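PDB 2WBN: terminase, large subunit, which cuts the viral genome through this nuclease domain to start and end packaging, and drives DNA into empty capsids with its ATPase domain. Local coordinates for residues Val67-Asp72 and Pro161-Glu166. Sequence-based numbering, arbitrary orientation.
Sequences VRWHYD and PNIARE
Ile163 carries the whole helix side of this contact, packing against Val67 and Trp69 of the strand. With Ile163 CG1 anti to the carbonyl carbon (chi1 -69°) and the chain extended beyond it (chi2 168°), the long branch carries Ile163 CD1 to 3.9 Å from Val67 CG1. That methyl lies between Val67 and the indole, with Ile163 CD1 4.2 Å from Trp69 CZ2. The short branch makes the closer contact with the ring: as the two side chains pass in opposite directions, Ile163 CG2 approaches the benzo end at a slant, 3.8 Å from both Trp69 CZ2 and Trp69 CH2. Within the strand, Val67 CG2 lies in the ring plane at the pyrrole edge, by Trp69 NE1 and CD1. The three side chains form one small buried apolar cluster in the core of the RNase H-like nuclease domain; Val67 comes within about 8 Å, side chain to side chain, of the manganese ligands Asp56 and His190. At the start of helix 161-169, Glu83 accepts hydrogen bonds from the backbone N of Asn162 and Ile163. Helix 190-198 packs on Val67 and Ile163 through Thr191 and takes a weak hydrogen bond from Trp69 NE1 at Thr195 OG1, while Ile153 and Ile155 of strand 152-155 touch Trp69 and Ile163, respectively.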
ATOM      1  N   VAL A  67      -4.360   0.021   2.113  1.00 45.54           N
ATOM      2  CA  VAL A  67      -4.162  -1.115   1.188  1.00 44.74           C
ATOM      3  C   VAL A  67      -4.101  -2.429   1.970  1.00 44.96           C
ATOM      4  O   VAL A  67      -3.596  -2.464   3.098  1.00 44.21           O
ATOM      5  CB  VAL A  67      -2.900  -0.931   0.299  1.00 44.48           C
ATOM      6  CG1 VAL A  67      -2.988   0.388  -0.489  1.00 43.38           C
ATOM      7  CG2 VAL A  67      -1.568  -1.014   1.138  1.00 42.67           C
ATOM      8  N   ARG A  68      -4.633  -3.493   1.358  1.00 44.62           N
ATOM      9  CA  ARG A  68      -4.536  -4.855   1.856  1.00 44.96           C
ATOM     10  C   ARG A  68      -4.035  -5.758   0.721  1.00 45.28           C
ATOM     11  O   ARG A  68      -4.619  -5.767  -0.362  1.00 45.08           O
ATOM     12  CB  ARG A  68      -5.893  -5.330   2.350  1.00 45.10           C
ATOM     13  CG  ARG A  68      -5.973  -6.791   2.818  1.00 45.94           C
ATOM     14  CD  ARG A  68      -7.445  -7.163   3.076  1.00 46.00           C
ATOM     15  NE  ARG A  68      -7.651  -8.545   3.551  1.00 47.75           N
ATOM     16  CZ  ARG A  68      -7.619  -8.950   4.824  1.00 48.40           C
ATOM     17  NH1 ARG A  68      -7.360  -8.105   5.807  1.00 49.73           N
ATOM     18  NH2 ARG A  68      -7.831 -10.237   5.119  1.00 48.69           N
ATOM     19  N   TRP A  69      -2.953  -6.484   0.998  1.00 44.87           N
ATOM     20  CA  TRP A  69      -2.287  -7.377   0.044  1.00 44.52           C
ATOM     21  C   TRP A  69      -2.094  -8.769   0.638  1.00 44.66           C
ATOM     22  O   TRP A  69      -2.071  -8.932   1.860  1.00 45.74           O
ATOM     23  CB  TRP A  69      -0.889  -6.858  -0.231  1.00 43.99           C
ATOM     24  CG  TRP A  69      -0.784  -5.557  -0.883  1.00 43.73           C
ATOM     25  CD1 TRP A  69      -0.820  -4.321  -0.282  1.00 42.88           C
ATOM     26  CD2 TRP A  69      -0.532  -5.326  -2.264  1.00 43.15           C
ATOM     27  NE1 TRP A  69      -0.656  -3.338  -1.229  1.00 44.14           N
ATOM     28  CE2 TRP A  69      -0.464  -3.931  -2.452  1.00 43.81           C
ATOM     29  CE3 TRP A  69      -0.399  -6.160  -3.374  1.00 43.25           C
ATOM     30  CZ2 TRP A  69      -0.258  -3.362  -3.706  1.00 42.38           C
ATOM     31  CZ3 TRP A  69      -0.195  -5.596  -4.613  1.00 42.35           C
ATOM     32  CH2 TRP A  69      -0.125  -4.222  -4.778  1.00 43.68           C
ATOM     33  N   HIS A  70      -1.896  -9.751  -0.234  1.00 44.77           N
ATOM     34  CA  HIS A  70      -1.412 -11.069   0.145  1.00 44.50           C
ATOM     35  C   HIS A  70       0.000 -11.255  -0.392  1.00 44.74           C
ATOM     36  O   HIS A  70       0.309 -10.858  -1.525  1.00 43.64           O
ATOM     37  CB  HIS A  70      -2.296 -12.175  -0.421  1.00 44.08           C
ATOM     38  CG  HIS A  70      -1.697 -13.546  -0.277  1.00 44.98           C
ATOM     39  ND1 HIS A  70      -1.525 -14.158   0.945  1.00 45.03           N
ATOM     40  CD2 HIS A  70      -1.211 -14.411  -1.200  1.00 45.46           C
ATOM     41  CE1 HIS A  70      -0.963 -15.341   0.770  1.00 45.07           C
ATOM     42  NE2 HIS A  70      -0.769 -15.523  -0.524  1.00 44.07           N
ATOM     43  N   TYR A  71       0.825 -11.922   0.409  1.00 44.94           N
ATOM     44  CA  TYR A  71       2.236 -12.107   0.119  1.00 45.47           C
ATOM     45  C   TYR A  71       2.572 -13.580  -0.051  1.00 45.50           C
ATOM     46  O   TYR A  71       2.511 -14.347   0.908  1.00 45.87           O
ATOM     47  CB  TYR A  71       3.050 -11.538   1.280  1.00 45.43           C
ATOM     48  CG  TYR A  71       4.548 -11.569   1.086  1.00 46.81           C
ATOM     49  CD1 TYR A  71       5.123 -11.479  -0.182  1.00 45.91           C
ATOM     50  CD2 TYR A  71       5.395 -11.667   2.181  1.00 47.05           C
ATOM     51  CE1 TYR A  71       6.488 -11.484  -0.344  1.00 46.82           C
ATOM     52  CE2 TYR A  71       6.753 -11.667   2.025  1.00 47.25           C
ATOM     53  CZ  TYR A  71       7.301 -11.573   0.765  1.00 47.43           C
ATOM     54  OH  TYR A  71       8.669 -11.589   0.614  1.00 49.05           O
ATOM     55  N   ASP A  72       2.910 -13.980  -1.278  1.00 45.84           N
ATOM     56  CA  ASP A  72       3.437 -15.317  -1.543  1.00 46.03           C
ATOM     57  C   ASP A  72       4.961 -15.194  -1.532  1.00 46.39           C
ATOM     58  O   ASP A  72       5.581 -14.817  -2.532  1.00 46.11           O
ATOM     59  CB  ASP A  72       2.926 -15.842  -2.897  1.00 46.09           C
ATOM     60  CG  ASP A  72       3.285 -17.302  -3.151  1.00 46.24           C
ATOM     61  OD1 ASP A  72       4.313 -17.794  -2.647  1.00 44.60           O
ATOM     62  OD2 ASP A  72       2.529 -17.965  -3.881  1.00 44.95           O
ATOM     63  N   PRO A 161      -8.870  -0.360  -8.028  1.00 44.43           N
ATOM     64  CA  PRO A 161      -8.616   0.510  -9.206  1.00 43.49           C
ATOM     65  C   PRO A 161      -7.569   1.588  -8.973  1.00 43.37           C
ATOM     66  O   PRO A 161      -6.857   1.957  -9.911  1.00 41.20           O
ATOM     67  CB  PRO A 161      -9.975   1.140  -9.498  1.00 43.74           C
ATOM     68  CG  PRO A 161     -10.760   0.996  -8.245  1.00 44.45           C
ATOM     69  CD  PRO A 161     -10.269  -0.267  -7.587  1.00 44.20           C
ATOM     70  N   ASN A 162      -7.476   2.085  -7.737  1.00 43.29           N
ATOM     71  CA  ASN A 162      -6.488   3.103  -7.420  1.00 43.64           C
ATOM     72  C   ASN A 162      -5.060   2.559  -7.422  1.00 42.90           C
ATOM     73  O   ASN A 162      -4.161   3.155  -8.031  1.00 43.05           O
ATOM     74  CB  ASN A 162      -6.795   3.766  -6.055  1.00 43.89           C
ATOM     75  CG  ASN A 162      -8.035   4.632  -6.095  1.00 45.39           C
ATOM     76  OD1 ASN A 162      -8.023   5.688  -6.720  1.00 48.72           O
ATOM     77  ND2 ASN A 162      -9.113   4.195  -5.435  1.00 46.19           N
ATOM     78  N   ILE A 163      -4.850   1.440  -6.752  1.00 42.64           N
ATOM     79  CA  ILE A 163      -3.568   0.723  -6.805  1.00 43.38           C
ATOM     80  C   ILE A 163      -3.165   0.442  -8.265  1.00 43.24           C
ATOM     81  O   ILE A 163      -2.037   0.735  -8.674  1.00 43.04           O
ATOM     82  CB  ILE A 163      -3.616  -0.615  -6.010  1.00 43.41           C
ATOM     83  CG1 ILE A 163      -3.714  -0.365  -4.508  1.00 44.56           C
ATOM     84  CG2 ILE A 163      -2.348  -1.466  -6.270  1.00 44.28           C
ATOM     85  CD1 ILE A 163      -4.043  -1.609  -3.682  1.00 44.04           C
ATOM     86  N   ALA A 164      -4.101  -0.085  -9.051  1.00 43.12           N
ATOM     87  CA  ALA A 164      -3.856  -0.346 -10.475  1.00 42.77           C
ATOM     88  C   ALA A 164      -3.387   0.907 -11.232  1.00 43.23           C
ATOM     89  O   ALA A 164      -2.378   0.867 -11.907  1.00 44.40           O
ATOM     90  CB  ALA A 164      -5.113  -0.956 -11.164  1.00 42.77           C
ATOM     91  N   ARG A 165      -4.098   2.024 -11.075  1.00 43.18           N
ATOM     92  CA  ARG A 165      -3.772   3.257 -11.758  1.00 43.32           C
ATOM     93  C   ARG A 165      -2.413   3.806 -11.314  1.00 43.04           C
ATOM     94  O   ARG A 165      -1.578   4.153 -12.140  1.00 42.60           O
ATOM     95  CB  ARG A 165      -4.852   4.317 -11.523  1.00 43.46           C
ATOM     96  CG  ARG A 165      -4.605   5.611 -12.328  1.00 45.31           C
ATOM     97  CD  ARG A 165      -5.650   6.697 -12.079  1.00 47.78           C
ATOM     98  NE  ARG A 165      -5.985   6.792 -10.667  1.00 48.01           N
ATOM     99  CZ  ARG A 165      -5.263   7.412  -9.751  1.00 50.78           C
ATOM    100  NH1 ARG A 165      -5.680   7.385  -8.493  1.00 53.48           N
ATOM    101  NH2 ARG A 165      -4.123   8.046 -10.068  1.00 49.62           N
ATOM    102  N   GLU A 166      -2.173   3.832 -10.014  1.00 43.50           N
ATOM    103  CA  GLU A 166      -0.959   4.467  -9.528  1.00 44.58           C
ATOM    104  C   GLU A 166       0.263   3.660  -9.927  1.00 44.60           C
ATOM    105  O   GLU A 166       1.255   4.233 -10.391  1.00 45.10           O
ATOM    106  CB  GLU A 166      -1.027   4.690  -8.031  1.00 44.03           C
ATOM    107  CG  GLU A 166      -2.037   5.734  -7.640  1.00 45.33           C
ATOM    108  CD  GLU A 166      -1.861   6.181  -6.207  1.00 49.26           C
ATOM    109  OE1 GLU A 166      -1.276   5.404  -5.416  1.00 51.74           O
ATOM    110  OE2 GLU A 166      -2.275   7.315  -5.896  1.00 50.71           O
TER